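Local coordinates for YjbQ family protein (PDB 1VE0) that is of uncharacterised function but binds zinc, belongs to the UPF0047 (YjbQ) family and assembles from three copies of its chain, at residues E23-A28 with G104-G109; A37-K42 with Q112-L117. One frame throughout, in Å; residues are numbered along the deposited sequence.

Contact 1: residues E23-A28 with G104-G109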
loop_
_atom_site.group_PDB
_atom_site.type_symbol
_atom_site.label_atom_id
_atom_site.label_comp_id
_atom_site.label_asym_id
_atom_site.label_seq_id
_atom_site.Cartn_x
_atom_site.Cartn_y
_atom_site.Cartn_z
ATOM N N GLU A 23 9.238 -4.215 -17.787
ATOM C CA GLU A 23 9.183 -3.989 -19.232
ATOM C C GLU A 23 7.753 -3.938 -19.768
ATOM O O GLU A 23 7.422 -3.073 -20.595
ATOM C CB GLU A 23 9.984 -5.069 -19.977
ATOM C CG GLU A 23 11.429 -5.195 -19.511
ATOM C CD GLU A 23 12.215 -3.894 -19.663
ATOM O OE1 GLU A 23 13.267 -3.743 -18.994
ATOM O OE2 GLU A 23 11.788 -3.026 -20.461
ATOM N N GLN A 24 6.906 -4.857 -19.308
ATOM C CA GLN A 24 5.518 -4.883 -19.760
ATOM C C GLN A 24 4.791 -3.631 -19.298
ATOM O O GLN A 24 3.929 -3.110 -20.010
ATOM C CB GLN A 24 4.779 -6.123 -19.235
ATOM C CG GLN A 24 5.371 -7.457 -19.691
ATOM C CD GLN A 24 6.339 -8.046 -18.674
ATOM O OE1 GLN A 24 7.317 -7.404 -18.272
ATOM N NE2 GLN A 24 6.070 -9.274 -18.253
ATOM N N VAL A 25 5.124 -3.141 -18.107
ATOM C CA VAL A 25 4.472 -1.926 -17.642
ATOM C C VAL A 25 4.944 -0.714 -18.456
ATOM O O VAL A 25 4.147 0.182 -18.741
ATOM C CB VAL A 25 4.722 -1.652 -16.130
ATOM C CG1 VAL A 25 4.102 -0.311 -15.746
ATOM C CG2 VAL A 25 4.077 -2.744 -15.283
ATOM N N SER A 26 6.221 -0.676 -18.840
ATOM C CA SER A 26 6.697 0.470 -19.618
ATOM C C SER A 26 5.970 0.545 -20.960
ATOM O O SER A 26 5.734 1.631 -21.486
ATOM C CB SER A 26 8.225 0.423 -19.821
ATOM O OG SER A 26 8.629 -0.744 -20.507
ATOM N N GLU A 27 5.592 -0.604 -21.517
ATOM C CA GLU A 27 4.856 -0.602 -22.782
ATOM C C GLU A 27 3.416 -0.144 -22.550
ATOM O O GLU A 27 2.858 0.625 -23.340
ATOM C CB GLU A 27 4.838 -2.009 -23.403
ATOM C CG GLU A 27 6.191 -2.490 -23.854
ATOM C CD GLU A 27 6.752 -1.658 -24.992
ATOM O OE1 GLU A 27 7.986 -1.679 -25.195
ATOM O OE2 GLU A 27 5.960 -0.987 -25.694
ATOM N N ALA A 28 2.822 -0.609 -21.451
ATOM C CA ALA A 28 1.442 -0.274 -21.131
ATOM C C ALA A 28 1.147 1.201 -20.826
ATOM O O ALA A 28 -0.006 1.631 -20.928
ATOM C CB ALA A 28 0.951 -1.159 -19.979
ATOM N N GLY A 104 7.452 10.558 -20.548
ATOM C CA GLY A 104 6.958 9.357 -21.197
ATOM C C GLY A 104 7.542 8.043 -20.695
ATOM O O GLY A 104 7.236 6.983 -21.253
ATOM N N LYS A 105 8.365 8.094 -19.648
ATOM C CA LYS A 105 8.993 6.891 -19.088
ATOM C C LYS A 105 8.683 6.661 -17.599
ATOM O O LYS A 105 8.358 7.592 -16.871
ATOM C CB LYS A 105 10.519 6.972 -19.233
ATOM C CG LYS A 105 10.992 7.421 -20.599
ATOM C CD LYS A 105 12.505 7.299 -20.738
ATOM C CE LYS A 105 13.240 8.313 -19.884
ATOM N NZ LYS A 105 14.723 8.143 -19.990
ATOM N N LEU A 106 8.810 5.416 -17.149
ATOM C CA LEU A 106 8.592 5.104 -15.738
ATOM C C LEU A 106 9.713 5.797 -14.956
ATOM O O LEU A 106 10.887 5.630 -15.267
ATOM C CB LEU A 106 8.675 3.597 -15.507
ATOM C CG LEU A 106 7.599 2.750 -16.189
ATOM C CD1 LEU A 106 7.862 1.264 -15.896
ATOM C CD2 LEU A 106 6.226 3.168 -15.676
ATOM N N ASP A 107 9.350 6.565 -13.939
ATOM C CA ASP A 107 10.326 7.279 -13.131
ATOM C C ASP A 107 10.711 6.382 -11.951
ATOM O O ASP A 107 10.145 6.484 -10.855
ATOM C CB ASP A 107 9.703 8.606 -12.661
ATOM C CG ASP A 107 10.671 9.472 -11.872
ATOM O OD1 ASP A 107 11.891 9.333 -12.066
ATOM O OD2 ASP A 107 10.202 10.313 -11.068
ATOM N N LEU A 108 11.683 5.504 -12.198
ATOM C CA LEU A 108 12.159 4.539 -11.212
ATOM C C LEU A 108 13.541 4.851 -10.654
ATOM O O LEU A 108 14.401 5.382 -11.357
ATOM C CB LEU A 108 12.191 3.138 -11.849
ATOM C CG LEU A 108 10.825 2.617 -12.307
ATOM C CD1 LEU A 108 10.966 1.475 -13.326
ATOM C CD2 LEU A 108 10.058 2.178 -11.083
ATOM N N GLY A 109 13.744 4.495 -9.386
ATOM C CA GLY A 109 15.032 4.697 -8.745
ATOM C C GLY A 109 16.027 3.701 -9.305
ATOM O O GLY A 109 15.650 2.778 -10.035
#
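With CG anti to its own carbonyl carbon and chi2 extended, Leu106 reaches out from its short strand and brings both methyls up to the helix; Val25 answers with CG1, which its first torsion of 176° sets anti to the backbone N. Val25 CG1 sits 4.1 Å from each of the two Leu106 methyls, CD1 and CD2, the side chains crossing at about a right angle. Leu106 CD1 goes on to the next residue of the helix, where it lies 3.9 Å from Ser26 N and 4.0 Å from Ser26 CB. Helix 22-28 lies over one face of the five-stranded antiparallel sheet, and Leu106 meets it from the short strand 105-106, which is outermost within this chain and pairs with 96-102. Val25 also rests on Phe8 and Val129 of the same sheet, and Leu106 on Val99. Both residues touch Ile114 of strand 113-118 as well, so the contact opens into the layer between the two sheets. The hydroxyl of Ser26 turns back to the preceding turn: OG donates to Glu23 O at 2.6 Å, tilted 27° from the carbonyl plane. Glu27 N reaches that oxygen from the same face at 3.2 Å, giving the carbonyl two donors. Past Leu106 the chain makes an inverse gamma turn centred on Asp107, whose OD1 forms a salt bridge with Lys42 of the second subunit.

Contact 2: residues A37-K42 with Q112-L117; sequences AHVIVK and QRIILL
Val39 CG1 and Ile114 CG2 meet at 4.0 Å, methyl against methyl, with the two side chains crossing obliquely. Each of these methyls stands anti to its own backbone N, Val39 CG1 with chi1 at -180°, and the CA-CB bonds of both residues point across the gap. Two residues further along each strand the contact is repeated more loosely: Val41 CG1 approaches Leu116 CD1 at 4.3 Å. Here the leucine does the reaching, since its first bond does not aim at the partner strand but the end of its side chain bends nearer. All four residues are buried, and no hydrogen bond joins the segments. Their backbones stay well apart, with 8.5 Å between the CA atoms of Val39 and Ile114. Such spacing is that of facing sheets rather than of paired strands. Strand 35-41 lies in the middle of the five-stranded antiparallel sheet, whereas 113-118 is the central strand of the three-stranded one, and their apolar residues form the layer between the two sheets close to the centre of the chain. A second shell holds each side in place. Val39 and Val41 both pack on Val127, and their backbones pair with Arg97 and Asn95; Ile114 is flanked by Ile50 and Ile21 and touches Val99 on the facing sheet, and its N donates to Thr22 OG1. Beside it, Arg113 NE forms a salt bridge with Asp20 OD2, tying strand 113-118 to neighbouring 17-20. Beyond the core, Ile40 packs on Pro100 of the third subunit, and Val41 O has a weak hydrogen bond with Gln112 NE2 of that same subunit.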
loop_
_atom_site.group_PDB
_atom_site.type_symbol
_atom_site.label_atom_id
_atom_site.label_comp_id
_atom_site.label_asym_id
_atom_site.label_seq_id
_atom_site.Cartn_x
_atom_site.Cartn_y
_atom_site.Cartn_z
ATOM N N ALA A 37 1.099 6.038 -12.993
ATOM C CA ALA A 37 0.724 4.721 -13.468
ATOM C C ALA A 37 0.297 3.933 -12.241
ATOM O O ALA A 37 1.044 3.844 -11.259
ATOM C CB ALA A 37 1.918 4.035 -14.127
ATOM N N HIS A 38 -0.915 3.401 -12.272
ATOM C CA HIS A 38 -1.390 2.571 -11.176
ATOM C C HIS A 38 -1.270 1.147 -11.698
ATOM O O HIS A 38 -1.967 0.780 -12.638
ATOM C CB HIS A 38 -2.853 2.874 -10.865
ATOM C CG HIS A 38 -3.077 4.242 -10.309
ATOM N ND1 HIS A 38 -2.979 4.521 -8.963
ATOM C CD2 HIS A 38 -3.362 5.417 -10.919
ATOM C CE1 HIS A 38 -3.195 5.810 -8.767
ATOM N NE2 HIS A 38 -3.431 6.376 -9.938
ATOM N N VAL A 39 -0.374 0.364 -11.108
ATOM C CA VAL A 39 -0.164 -1.027 -11.521
ATOM C C VAL A 39 -1.056 -1.826 -10.585
ATOM O O VAL A 39 -0.800 -1.911 -9.374
ATOM C CB VAL A 39 1.305 -1.431 -11.356
ATOM C CG1 VAL A 39 1.520 -2.880 -11.799
ATOM C CG2 VAL A 39 2.176 -0.489 -12.193
ATOM N N ILE A 40 -2.104 -2.397 -11.165
ATOM C CA ILE A 40 -3.134 -3.104 -10.408
ATOM C C ILE A 40 -3.426 -4.534 -10.828
ATOM O O ILE A 40 -3.419 -4.845 -12.013
ATOM C CB ILE A 40 -4.478 -2.316 -10.547
ATOM C CG1 ILE A 40 -4.309 -0.904 -9.995
ATOM C CG2 ILE A 40 -5.639 -3.063 -9.863
ATOM C CD1 ILE A 40 -5.226 0.097 -10.665
ATOM N N VAL A 41 -3.670 -5.418 -9.866
ATOM C CA VAL A 41 -4.105 -6.759 -10.251
ATOM C C VAL A 41 -5.504 -6.864 -9.671
ATOM O O VAL A 41 -5.759 -6.389 -8.563
ATOM C CB VAL A 41 -3.228 -7.910 -9.695
ATOM C CG1 VAL A 41 -1.895 -7.939 -10.436
ATOM C CG2 VAL A 41 -3.046 -7.778 -8.165
ATOM N N LYS A 42 -6.424 -7.446 -10.425
ATOM C CA LYS A 42 -7.779 -7.605 -9.929
ATOM C C LYS A 42 -7.875 -8.974 -9.277
ATOM O O LYS A 42 -8.955 -9.559 -9.189
ATOM C CB LYS A 42 -8.794 -7.493 -11.068
ATOM C CG LYS A 42 -8.761 -6.172 -11.814
ATOM C CD LYS A 42 -9.805 -6.184 -12.926
ATOM C CE LYS A 42 -9.622 -5.046 -13.896
ATOM N NZ LYS A 42 -10.645 -5.122 -14.989
ATOM N N GLN A 112 14.915 0.168 -8.470
ATOM C CA GLN A 112 13.489 -0.158 -8.520
ATOM C C GLN A 112 12.987 -0.875 -9.758
ATOM O O GLN A 112 13.237 -0.463 -10.895
ATOM C CB GLN A 112 12.617 1.091 -8.347
ATOM C CG GLN A 112 12.607 1.702 -6.977
ATOM C CD GLN A 112 11.611 2.830 -6.893
ATOM O OE1 GLN A 112 11.550 3.686 -7.786
ATOM N NE2 GLN A 112 10.815 2.846 -5.825
ATOM N N ARG A 113 12.238 -1.939 -9.514
ATOM C CA ARG A 113 11.625 -2.717 -10.574
ATOM C C ARG A 113 10.198 -2.991 -10.087
ATOM O O ARG A 113 9.926 -2.974 -8.893
ATOM C CB ARG A 113 12.374 -4.038 -10.780
ATOM C CG ARG A 113 13.866 -3.863 -11.154
ATOM C CD ARG A 113 14.045 -3.201 -12.507
ATOM N NE ARG A 113 13.664 -4.086 -13.604
ATOM C CZ ARG A 113 13.782 -3.777 -14.895
ATOM N NH1 ARG A 113 13.407 -4.649 -15.821
ATOM N NH2 ARG A 113 14.275 -2.597 -15.266
ATOM N N ILE A 114 9.289 -3.208 -11.017
ATOM C CA ILE A 114 7.905 -3.492 -10.676
ATOM C C ILE A 114 7.857 -5.011 -10.619
ATOM O O ILE A 114 8.180 -5.683 -11.589
ATOM C CB ILE A 114 6.973 -2.939 -11.754
ATOM C CG1 ILE A 114 7.205 -1.423 -11.870
ATOM C CG2 ILE A 114 5.503 -3.246 -11.388
ATOM C CD1 ILE A 114 6.435 -0.755 -12.989
ATOM N N ILE A 115 7.471 -5.548 -9.471
ATOM C CA ILE A 115 7.452 -6.993 -9.294
ATOM C C ILE A 115 6.101 -7.594 -8.929
ATOM O O ILE A 115 5.400 -7.073 -8.059
ATOM C CB ILE A 115 8.464 -7.379 -8.186
ATOM C CG1 ILE A 115 9.873 -6.949 -8.608
ATOM C CG2 ILE A 115 8.390 -8.872 -7.897
ATOM C CD1 ILE A 115 10.854 -6.848 -7.465
ATOM N N LEU A 116 5.732 -8.691 -9.594
ATOM C CA LEU A 116 4.485 -9.379 -9.243
ATOM C C LEU A 116 4.867 -10.536 -8.314
ATOM O O LEU A 116 5.750 -11.317 -8.637
ATOM C CB LEU A 116 3.773 -9.931 -10.485
ATOM C CG LEU A 116 2.668 -10.975 -10.228
ATOM C CD1 LEU A 116 1.520 -10.359 -9.454
ATOM C CD2 LEU A 116 2.164 -11.511 -11.551
ATOM N N LEU A 117 4.216 -10.628 -7.155
ATOM C CA LEU A 117 4.489 -11.698 -6.198
ATOM C C LEU A 117 3.285 -12.629 -6.220
ATOM O O LEU A 117 2.148 -12.195 -6.033
ATOM C CB LEU A 117 4.718 -11.144 -4.777
ATOM C CG LEU A 117 5.980 -10.287 -4.529
ATOM C CD1 LEU A 117 6.038 -9.898 -3.041
ATOM C CD2 LEU A 117 7.251 -11.074 -4.906
#

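How the contacts relate
Contacts 1 and 2 are continuous parts of one hydrophobic interior, their centres 11 Å apart. Ile114 joins them: its CD1 lies 3.6 Å from Val25 CG1 and 3.8 Å from Leu106 CD1, so the end of its longer branch serves contact 1 while its CG2 serves contact 2. Val25 CG1 also touches Val39 CG2 at 4.0 Å, and Glu23 OE1 and Arg113 NH1 form a long, weak ion pair. Along the chain the segments alternate. Contact 1 lies away from the zinc ligands, whereas in contact 2 the side chain of Val41 is about 11 Å from that of His87, one of the residues binding zinc.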